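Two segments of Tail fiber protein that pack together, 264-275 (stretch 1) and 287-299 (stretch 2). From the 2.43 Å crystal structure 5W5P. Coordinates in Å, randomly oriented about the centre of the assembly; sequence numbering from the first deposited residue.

Stretch 1 (264-275) ENHLALCNRIID
Stretch 2 287-299: NFCESCYGGVYLD

The guanidinium of Arg272 lies flat on the ring of Tyr297, planes at 14° and Arg272 CZ 3.7 Å from the Tyr297 ring centroid, a cation-pi stack between the two stretches. Arg272 (chi1 m, chi2 m, chi3 t, chi4 -92°) leaves its backbone sideways and brings its end onto the ring, with CD also over that face, while Arg272 NH2 donates to Asn271 O (3.0 Å); Tyr297 is m, chi2 55°. Gly294 suits its place opposite Arg272 because an ideal CB there would lie 2.5 Å from both Arg272 NH2 and Asn271 O.

The stretches run parallel in register, strand 266-268 beside strand 288-290 (12°, CA-CA 4.5 to 4.9 Å), pairing His266 with Phe288, Leu267 with Cys289 and Ala268 with Glu290. Backbone hydrogen bonds alternate in direction: Phe288 N to Asn265 O 3.0 Å, Leu267 N to Phe288 O 2.9 Å, Glu290 N to Leu267 O 2.8 Å, Leu269 N to Glu290 O 3.1 Å. Leu269 (60/28) and Ser291 (60/40) then take left-handed conformations in the turns, and Tyr293 N reaches Cys270 O at 2.8 Å. Stretch 1 turns a corner at Ile273 (-83/-54), whose N donates to Gly295 O (3.0 Å); Ile274 N adds a weak bond to the same oxygen (3.3 Å). Pairing resumes at Ile274 with Val296 and Asp275 with Tyr297, with Tyr297 N to Ile274 O at 3.0 Å.

On one face Phe288 (m, chi2 -39°) turns its edge toward the face of His266 (m, chi2 -104°), centroids 5.6 Å apart. On the other, Leu267 (m, t) sets CD1 3.7 Å from Cys289 SG and CB 3.8 Å from Cys292 SG; these compact thiols fill buried space beside the leucine. Past the corner, Ile274 (m, t) packs CB 4.2 Å from Val296 CG1 and CG2 3.8 Å from Leu298 CD2. The contact buries 1105 Å², both sides summed.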

# COMPACT_ATOMS: atom_id res chain seq x y z
N GLU A 264 13.10 2.51 1.26
CA GLU A 264 13.63 3.22 2.44
C GLU A 264 15.11 3.59 2.28
O GLU A 264 15.93 3.39 3.18
CB GLU A 264 13.40 2.41 3.72
CG GLU A 264 12.02 2.61 4.33
CD GLU A 264 11.31 1.30 4.67
OE1 GLU A 264 11.99 0.36 5.14
OE2 GLU A 264 10.08 1.22 4.45
N ASN A 265 15.44 4.17 1.13
CA ASN A 265 16.78 4.65 0.84
C ASN A 265 16.78 6.17 0.72
O ASN A 265 15.74 6.82 0.69
CB ASN A 265 17.34 4.03 -0.45
CG ASN A 265 17.53 2.54 -0.34
OD1 ASN A 265 18.39 2.06 0.41
ND2 ASN A 265 16.74 1.79 -1.10
N HIS A 266 17.99 6.73 0.63
CA HIS A 266 18.20 8.16 0.43
C HIS A 266 18.95 8.33 -0.89
O HIS A 266 20.17 8.19 -0.94
CB HIS A 266 18.97 8.77 1.61
CG HIS A 266 18.35 8.50 2.95
ND1 HIS A 266 17.64 9.45 3.65
CD2 HIS A 266 18.34 7.39 3.72
CE1 HIS A 266 17.21 8.94 4.79
NE2 HIS A 266 17.63 7.69 4.86
N LEU A 267 18.21 8.63 -1.96
CA LEU A 267 18.79 8.79 -3.29
C LEU A 267 18.94 10.27 -3.61
O LEU A 267 18.02 11.06 -3.41
CB LEU A 267 17.92 8.13 -4.36
CG LEU A 267 17.36 6.73 -4.07
CD1 LEU A 267 16.63 6.19 -5.28
CD2 LEU A 267 18.47 5.78 -3.65
N ALA A 268 20.11 10.63 -4.13
CA ALA A 268 20.36 12.02 -4.50
C ALA A 268 21.27 12.06 -5.71
O ALA A 268 22.32 11.39 -5.73
CB ALA A 268 20.97 12.80 -3.34
N LEU A 269 20.87 12.82 -6.73
CA LEU A 269 21.69 13.09 -7.91
C LEU A 269 22.06 11.82 -8.66
O LEU A 269 23.09 11.76 -9.32
CB LEU A 269 22.95 13.88 -7.53
CG LEU A 269 22.65 15.24 -6.90
CD1 LEU A 269 23.89 15.82 -6.22
CD2 LEU A 269 22.12 16.18 -7.96
N CYS A 270 21.22 10.79 -8.56
CA CYS A 270 21.43 9.55 -9.29
C CYS A 270 20.84 9.68 -10.70
O CYS A 270 19.80 10.31 -10.89
CB CYS A 270 20.79 8.37 -8.56
SG CYS A 270 21.37 8.15 -6.85
N ASN A 271 21.53 9.08 -11.67
CA ASN A 271 21.06 9.17 -13.06
C ASN A 271 19.86 8.27 -13.29
O ASN A 271 18.93 8.64 -14.02
CB ASN A 271 22.19 8.79 -14.03
CG ASN A 271 23.28 9.84 -14.08
OD1 ASN A 271 23.02 11.03 -13.94
ND2 ASN A 271 24.52 9.39 -14.29
N ARG A 272 19.87 7.07 -12.71
CA ARG A 272 18.75 6.13 -12.80
C ARG A 272 18.67 5.36 -11.50
O ARG A 272 19.68 5.13 -10.82
CB ARG A 272 18.90 5.14 -13.96
CG ARG A 272 19.02 5.77 -15.34
CD ARG A 272 17.67 6.09 -15.93
NE ARG A 272 17.79 6.46 -17.34
CZ ARG A 272 17.92 7.71 -17.77
NH1 ARG A 272 18.03 7.95 -19.07
NH2 ARG A 272 17.95 8.71 -16.90
N ILE A 273 17.45 4.95 -11.14
CA ILE A 273 17.29 3.98 -10.07
C ILE A 273 17.47 2.57 -10.62
O ILE A 273 18.29 1.79 -10.13
CB ILE A 273 15.92 4.15 -9.39
CG1 ILE A 273 15.76 5.56 -8.83
CG2 ILE A 273 15.75 3.12 -8.29
CD1 ILE A 273 14.39 5.82 -8.21
N ILE A 274 16.71 2.23 -11.66
CA ILE A 274 16.84 0.97 -12.38
C ILE A 274 17.04 1.29 -13.85
O ILE A 274 16.31 2.11 -14.42
CB ILE A 274 15.60 0.07 -12.18
CG1 ILE A 274 15.44 -0.30 -10.70
CG2 ILE A 274 15.71 -1.19 -13.04
CD1 ILE A 274 14.30 -1.27 -10.44
N ASP A 275 18.03 0.65 -14.47
CA ASP A 275 18.38 0.88 -15.86
C ASP A 275 18.36 -0.46 -16.60
O ASP A 275 19.33 -1.22 -16.54
CB ASP A 275 19.74 1.56 -15.97
CG ASP A 275 20.10 1.92 -17.39
OD1 ASP A 275 21.32 1.99 -17.70
OD2 ASP A 275 19.18 2.14 -18.20
N ASN A 287 11.20 5.86 -0.86
CA ASN A 287 12.57 6.35 -0.95
C ASN A 287 12.57 7.88 -1.02
O ASN A 287 11.73 8.47 -1.70
CB ASN A 287 13.30 5.80 -2.18
CG ASN A 287 13.30 4.29 -2.23
OD1 ASN A 287 12.42 3.67 -2.85
ND2 ASN A 287 14.30 3.68 -1.62
N PHE A 288 13.51 8.50 -0.32
CA PHE A 288 13.71 9.95 -0.37
C PHE A 288 14.64 10.26 -1.54
O PHE A 288 15.86 10.15 -1.42
CB PHE A 288 14.29 10.46 0.95
CG PHE A 288 13.39 10.26 2.14
CD1 PHE A 288 12.01 10.44 2.02
CD2 PHE A 288 13.91 9.90 3.37
CE1 PHE A 288 11.18 10.26 3.12
CE2 PHE A 288 13.09 9.72 4.47
CZ PHE A 288 11.72 9.91 4.34
N CYS A 289 14.08 10.66 -2.68
CA CYS A 289 14.88 10.94 -3.88
C CYS A 289 14.93 12.43 -4.14
O CYS A 289 13.89 13.06 -4.40
CB CYS A 289 14.32 10.21 -5.09
SG CYS A 289 13.80 8.52 -4.78
N GLU A 290 16.13 13.00 -4.10
CA GLU A 290 16.35 14.44 -4.23
C GLU A 290 17.24 14.71 -5.43
O GLU A 290 18.39 14.26 -5.46
CB GLU A 290 16.97 15.00 -2.95
CG GLU A 290 16.22 14.64 -1.67
CD GLU A 290 15.11 15.63 -1.34
OE1 GLU A 290 14.71 16.41 -2.24
OE2 GLU A 290 14.65 15.64 -0.18
N SER A 291 16.70 15.43 -6.41
CA SER A 291 17.47 15.87 -7.58
C SER A 291 18.04 14.68 -8.35
O SER A 291 19.18 14.72 -8.82
CB SER A 291 18.58 16.84 -7.17
OG SER A 291 18.05 17.95 -6.47
N CYS A 292 17.25 13.62 -8.49
CA CYS A 292 17.63 12.48 -9.32
C CYS A 292 17.19 12.72 -10.76
O CYS A 292 16.08 13.18 -11.01
CB CYS A 292 17.00 11.20 -8.78
SG CYS A 292 17.73 10.62 -7.25
N TYR A 293 18.06 12.39 -11.70
CA TYR A 293 17.81 12.68 -13.11
C TYR A 293 16.96 11.61 -13.79
O TYR A 293 16.58 11.80 -14.96
CB TYR A 293 19.14 12.87 -13.83
CG TYR A 293 19.97 13.95 -13.19
CD1 TYR A 293 19.60 15.28 -13.28
CD2 TYR A 293 21.11 13.63 -12.45
CE1 TYR A 293 20.35 16.28 -12.67
CE2 TYR A 293 21.87 14.62 -11.84
CZ TYR A 293 21.48 15.94 -11.95
OH TYR A 293 22.23 16.94 -11.34
N GLY A 294 16.65 10.51 -13.11
CA GLY A 294 15.84 9.46 -13.68
C GLY A 294 15.52 8.38 -12.68
O GLY A 294 16.32 8.09 -11.78
N GLY A 295 14.34 7.77 -12.80
CA GLY A 295 13.94 6.72 -11.88
C GLY A 295 13.97 5.33 -12.47
O GLY A 295 15.03 4.84 -12.87
N VAL A 296 12.81 4.68 -12.55
CA VAL A 296 12.70 3.30 -13.01
C VAL A 296 12.54 3.32 -14.53
O VAL A 296 11.47 3.65 -15.04
CB VAL A 296 11.54 2.57 -12.34
CG1 VAL A 296 11.57 1.10 -12.71
CG2 VAL A 296 11.59 2.76 -10.84
N TYR A 297 13.59 2.94 -15.24
CA TYR A 297 13.55 2.82 -16.70
C TYR A 297 13.50 1.34 -17.05
O TYR A 297 14.48 0.61 -16.84
CB TYR A 297 14.76 3.50 -17.34
CG TYR A 297 14.62 4.99 -17.57
CD1 TYR A 297 14.30 5.85 -16.53
CD2 TYR A 297 14.84 5.53 -18.83
CE1 TYR A 297 14.19 7.22 -16.74
CE2 TYR A 297 14.74 6.90 -19.05
CZ TYR A 297 14.41 7.74 -18.00
OH TYR A 297 14.31 9.09 -18.23
N LEU A 298 12.34 0.89 -17.55
CA LEU A 298 12.15 -0.47 -18.05
C LEU A 298 11.28 -0.36 -19.31
O LEU A 298 10.12 -0.76 -19.33
CB LEU A 298 11.51 -1.38 -17.00
CG LEU A 298 12.23 -1.58 -15.66
CD1 LEU A 298 11.29 -2.16 -14.61
CD2 LEU A 298 13.46 -2.47 -15.84
N ASP A 299 11.86 0.20 -20.37
CA ASP A 299 11.09 0.61 -21.55
C ASP A 299 11.38 -0.25 -22.78
O ASP A 299 11.42 0.26 -23.90
CB ASP A 299 11.35 2.08 -21.85
CG ASP A 299 12.82 2.43 -21.92
OD1 ASP A 299 13.67 1.56 -21.58
OD2 ASP A 299 13.14 3.57 -22.31